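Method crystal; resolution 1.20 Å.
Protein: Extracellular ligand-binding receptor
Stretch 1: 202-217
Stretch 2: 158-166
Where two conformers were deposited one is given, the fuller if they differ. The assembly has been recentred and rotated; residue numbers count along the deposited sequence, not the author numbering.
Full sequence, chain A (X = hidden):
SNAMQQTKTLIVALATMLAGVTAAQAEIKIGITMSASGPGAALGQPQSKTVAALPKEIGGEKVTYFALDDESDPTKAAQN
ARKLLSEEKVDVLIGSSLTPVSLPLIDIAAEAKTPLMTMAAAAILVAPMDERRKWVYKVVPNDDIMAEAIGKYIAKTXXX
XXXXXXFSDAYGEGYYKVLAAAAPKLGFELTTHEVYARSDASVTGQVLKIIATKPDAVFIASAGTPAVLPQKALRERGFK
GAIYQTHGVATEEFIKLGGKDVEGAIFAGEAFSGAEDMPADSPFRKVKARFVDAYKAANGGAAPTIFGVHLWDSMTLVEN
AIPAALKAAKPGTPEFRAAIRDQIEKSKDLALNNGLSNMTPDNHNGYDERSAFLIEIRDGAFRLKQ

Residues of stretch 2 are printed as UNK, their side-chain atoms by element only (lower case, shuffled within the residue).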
# COMPACT_ATOMS: atom_id res chain seq x y z
N SER A 202 15.97 -3.12 -18.02
CA SER A 202 16.23 -4.54 -18.22
C SER A 202 16.52 -5.22 -16.89
O SER A 202 17.13 -4.61 -16.01
CB SER A 202 17.43 -4.74 -19.16
OG SER A 202 17.80 -6.11 -19.21
N VAL A 203 16.10 -6.47 -16.77
CA VAL A 203 16.51 -7.32 -15.65
C VAL A 203 17.03 -8.65 -16.18
O VAL A 203 16.91 -9.69 -15.54
CB VAL A 203 15.36 -7.57 -14.66
CG1 VAL A 203 14.96 -6.28 -13.96
CG2 VAL A 203 14.16 -8.19 -15.37
N THR A 204 17.64 -8.61 -17.36
CA THR A 204 18.04 -9.84 -18.03
C THR A 204 19.09 -10.65 -17.28
O THR A 204 18.96 -11.86 -17.15
CB THR A 204 18.47 -9.56 -19.48
OG1 THR A 204 17.33 -9.05 -20.19
CG2 THR A 204 18.98 -10.83 -20.15
N GLY A 205 20.11 -9.97 -16.76
CA GLY A 205 21.14 -10.66 -16.00
C GLY A 205 20.56 -11.38 -14.79
O GLY A 205 20.88 -12.53 -14.51
N GLN A 206 19.68 -10.68 -14.07
CA GLN A 206 19.06 -11.25 -12.88
C GLN A 206 18.22 -12.46 -13.22
O GLN A 206 18.25 -13.48 -12.54
CB GLN A 206 18.17 -10.20 -12.20
CG GLN A 206 18.91 -8.98 -11.68
CD GLN A 206 18.92 -7.80 -12.64
OE1 GLN A 206 19.11 -7.96 -13.85
NE2 GLN A 206 18.70 -6.61 -12.10
N VAL A 207 17.43 -12.34 -14.28
CA VAL A 207 16.54 -13.41 -14.69
C VAL A 207 17.32 -14.63 -15.20
O VAL A 207 16.97 -15.77 -14.89
CB VAL A 207 15.52 -12.90 -15.73
CG1 VAL A 207 14.89 -14.05 -16.50
CG2 VAL A 207 14.46 -12.05 -15.03
N LEU A 208 18.39 -14.40 -15.95
CA LEU A 208 19.24 -15.51 -16.36
C LEU A 208 19.81 -16.26 -15.15
O LEU A 208 19.84 -17.49 -15.13
CB LEU A 208 20.36 -15.05 -17.29
CG LEU A 208 19.89 -14.64 -18.70
CD1 LEU A 208 21.03 -14.01 -19.48
CD2 LEU A 208 19.31 -15.84 -19.44
N LYS A 209 20.24 -15.52 -14.13
CA LYS A 209 20.76 -16.14 -12.92
C LYS A 209 19.69 -16.98 -12.22
O LYS A 209 19.96 -18.10 -11.77
CB LYS A 209 21.33 -15.09 -11.96
CG LYS A 209 22.66 -14.52 -12.42
CD LYS A 209 23.19 -13.48 -11.44
CE LYS A 209 24.52 -12.91 -11.92
NZ LYS A 209 25.08 -11.91 -10.97
N ILE A 210 18.49 -16.43 -12.12
CA ILE A 210 17.39 -17.17 -11.51
C ILE A 210 17.11 -18.45 -12.28
O ILE A 210 17.01 -19.53 -11.70
CB ILE A 210 16.13 -16.29 -11.43
CG1 ILE A 210 16.35 -15.18 -10.41
CG2 ILE A 210 14.92 -17.13 -11.06
CD1 ILE A 210 15.31 -14.07 -10.45
N ILE A 211 16.98 -18.33 -13.60
CA ILE A 211 16.68 -19.49 -14.42
C ILE A 211 17.76 -20.57 -14.29
O ILE A 211 17.44 -21.76 -14.25
CB ILE A 211 16.45 -19.08 -15.88
CG1 ILE A 211 15.08 -18.40 -16.00
CG2 ILE A 211 16.54 -20.29 -16.81
CD1 ILE A 211 14.82 -17.74 -17.34
N ALA A 212 19.02 -20.16 -14.17
CA ALA A 212 20.12 -21.11 -14.04
C ALA A 212 20.05 -21.95 -12.76
O ALA A 212 20.63 -23.04 -12.70
CB ALA A 212 21.47 -20.40 -14.16
N THR A 213 19.35 -21.45 -11.74
CA THR A 213 19.18 -22.22 -10.50
C THR A 213 18.09 -23.28 -10.62
O THR A 213 17.88 -24.06 -9.69
CB THR A 213 18.89 -21.33 -9.26
OG1 THR A 213 17.59 -20.73 -9.35
CG2 THR A 213 19.95 -20.24 -9.10
N LYS A 214 17.40 -23.29 -11.75
CA LYS A 214 16.34 -24.27 -12.01
C LYS A 214 15.36 -24.38 -10.85
O LYS A 214 15.17 -25.46 -10.28
CB LYS A 214 16.93 -25.63 -12.37
CG LYS A 214 17.70 -25.64 -13.68
CD LYS A 214 18.17 -27.03 -14.06
CE LYS A 214 18.85 -27.03 -15.42
NZ LYS A 214 19.32 -28.38 -15.81
N PRO A 215 14.72 -23.27 -10.49
CA PRO A 215 13.77 -23.28 -9.38
C PRO A 215 12.41 -23.84 -9.80
O PRO A 215 12.10 -23.90 -10.98
CB PRO A 215 13.63 -21.80 -9.04
CG PRO A 215 13.79 -21.12 -10.36
CD PRO A 215 14.84 -21.93 -11.09
N ASP A 216 11.60 -24.21 -8.81
CA ASP A 216 10.23 -24.65 -9.05
C ASP A 216 9.30 -23.46 -9.28
O ASP A 216 8.32 -23.56 -10.03
CB ASP A 216 9.74 -25.47 -7.85
CG ASP A 216 10.63 -26.66 -7.57
OD1 ASP A 216 10.91 -27.44 -8.50
OD2 ASP A 216 11.07 -26.82 -6.41
N ALA A 217 9.61 -22.34 -8.64
CA ALA A 217 8.78 -21.15 -8.71
C ALA A 217 9.69 -19.95 -8.53
O ALA A 217 10.83 -20.10 -8.11
CB ALA A 217 7.72 -21.18 -7.61
N UNK A 158 4.12 -27.43 -2.61
CA UNK A 158 5.16 -28.43 -2.75
C UNK A 158 6.46 -27.91 -3.35
O UNK A 158 7.41 -28.67 -3.53
N UNK A 159 6.51 -26.62 -3.67
CA UNK A 159 7.74 -26.03 -4.20
C UNK A 159 8.89 -26.21 -3.21
O UNK A 159 8.71 -26.00 -2.02
c UNK A 159 7.53 -24.55 -4.52
N UNK A 160 10.06 -26.60 -3.71
CA UNK A 160 11.23 -26.76 -2.85
C UNK A 160 12.32 -25.75 -3.15
O UNK A 160 13.14 -25.43 -2.28
c UNK A 160 10.77 -29.28 -2.70
c UNK A 160 10.27 -29.24 -1.27
c UNK A 160 11.36 -29.61 -0.28
n UNK A 160 10.83 -29.77 1.10
c UNK A 160 11.79 -28.18 -2.98
N UNK A 161 12.34 -25.24 -4.38
CA UNK A 161 13.31 -24.22 -4.78
C UNK A 161 12.58 -23.02 -5.34
O UNK A 161 11.82 -23.15 -6.30
c UNK A 161 15.73 -26.90 -7.49
c UNK A 161 16.30 -26.26 -6.24
c UNK A 161 15.20 -25.88 -5.26
n UNK A 161 16.80 -27.25 -8.48
c UNK A 161 14.30 -24.78 -5.81
N UNK A 162 12.81 -21.85 -4.75
CA UNK A 162 12.10 -20.64 -5.13
C UNK A 162 13.10 -19.53 -5.46
O UNK A 162 13.90 -19.15 -4.62
c UNK A 162 11.15 -20.17 -4.00
c UNK A 162 10.16 -21.27 -3.65
c UNK A 162 10.43 -18.89 -4.40
N UNK A 163 13.06 -19.05 -6.70
CA UNK A 163 13.90 -17.93 -7.09
C UNK A 163 13.35 -16.63 -6.53
O UNK A 163 12.19 -16.56 -6.14
N UNK A 164 14.19 -15.60 -6.48
CA UNK A 164 13.75 -14.31 -5.97
C UNK A 164 14.35 -13.14 -6.75
O UNK A 164 15.56 -13.09 -6.97
c UNK A 164 14.11 -14.16 -4.48
o UNK A 164 12.58 -9.12 -2.40
c UNK A 164 12.53 -12.65 -3.23
c UNK A 164 12.16 -11.42 -2.72
c UNK A 164 14.53 -11.70 -4.10
c UNK A 164 14.17 -10.46 -3.60
c UNK A 164 13.72 -12.81 -3.92
c UNK A 164 12.98 -10.33 -2.91
N UNK A 165 13.49 -12.20 -7.13
CA UNK A 165 13.94 -10.89 -7.58
C UNK A 165 13.02 -9.85 -6.97
O UNK A 165 11.81 -10.05 -6.88
c UNK A 165 12.60 -11.05 -9.74
c UNK A 165 13.96 -10.76 -9.12
c UNK A 165 14.72 -9.24 -11.04
c UNK A 165 14.48 -9.38 -9.54
N UNK A 166 13.58 -8.74 -6.51
CA UNK A 166 12.75 -7.70 -5.93
C UNK A 166 13.43 -6.35 -6.04
O UNK A 166 14.60 -6.25 -6.42

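Position 158 has no side-chain atoms and touches nothing on stretch 1, so it is Gly158. It is the first residue to leave the preceding helix; a CB here would jam against the carbonyl oxygen of the residue before, which by itself calls for glycine.

Position 159 carries a single carbon, a methyl group whose CB lies 4.1 Å from CB of Asp216, and is therefore Ala159. So small a side chain fits this buried spot beside the loop of stretch 1.

At position 160 four carbons run in a row and end in nitrogen; CB lies 3.8 Å from Asp216 OD2, pointing sideways, and the end of the chain leads away from stretch 1. This is Lys160. Its terminal nitrogen is hydrogen-bonded elsewhere in the structure, as suits an exposed site. The polar contact with stretch 1 is made by the backbone, where Lys160 N donates to Asp216 OD2 at 2.9 Å.

Position 161 has the same unbranched pattern of four carbons and a nitrogen, but stretch 1 covers more of its surface than of any other residue in the two stretches. The terminal nitrogen reaches a backbone carbonyl just after the helix, so the residue is Lys161, with NZ donating to Lys214 O at 3.0 Å. Lysine suits the place because its length spans the turn and its ammonium group meets an acceptor there. Its backbone is equally engaged: Lys161 N gives a second hydrogen bond to Asp216 OD2, 2.9 Å long, while Lys161 O accepts from Asp216 N at 2.7 Å and, weakly, from Ala217 N at 3.3 Å.

Three carbons, one carrying the other two, lie at position 162, on the same face of the sheet as Ala217, its partner in a parallel bridge. They mark Val162. A beta-branched residue favours the extended backbone, and Val162 CA also makes a CA-H...O contact of 3.3 Å with Ala217 O.

Position 163 is bare again: Gly163. An ideal CB would point toward stretch 1 and lie 2.7 Å from Ile210 CG2, a clash, so glycine lets the helix come close. Gly163 N donates to Ala217 O at 2.8 Å.

At position 164 one carbon leads to a six-carbon ring bearing an oxygen. CB points away from stretch 1, and contact falls to the backbone. This is Tyr164, with O 3.6 Å from Ile210 CD1.

Position 165 has four carbons, forked at the first, with one arm two carbons long; they point toward the helix and pack on Val203, Gln206 and Ile210. This is Ile165. Its CD1 lies 3.8 Å from Gln206 CB and 4.0 Å from Val203 CB, its CB 3.8 Å from Ile210 CD1. A branched aliphatic side chain suits this buried, largely apolar pocket.

Position 166 has no side chain and is Gly166; a CB would come within 2.4 Å of Tyr164 OH.

The helix that follows Val203 runs nearly antiparallel to the strand and packs on it through Ile210 and Ile165, while beyond it the chain turns back so that Ala217 joins the strand in parallel, with Asp216 holding its start.

Stretch 2 158-166: GAKKVGYIG
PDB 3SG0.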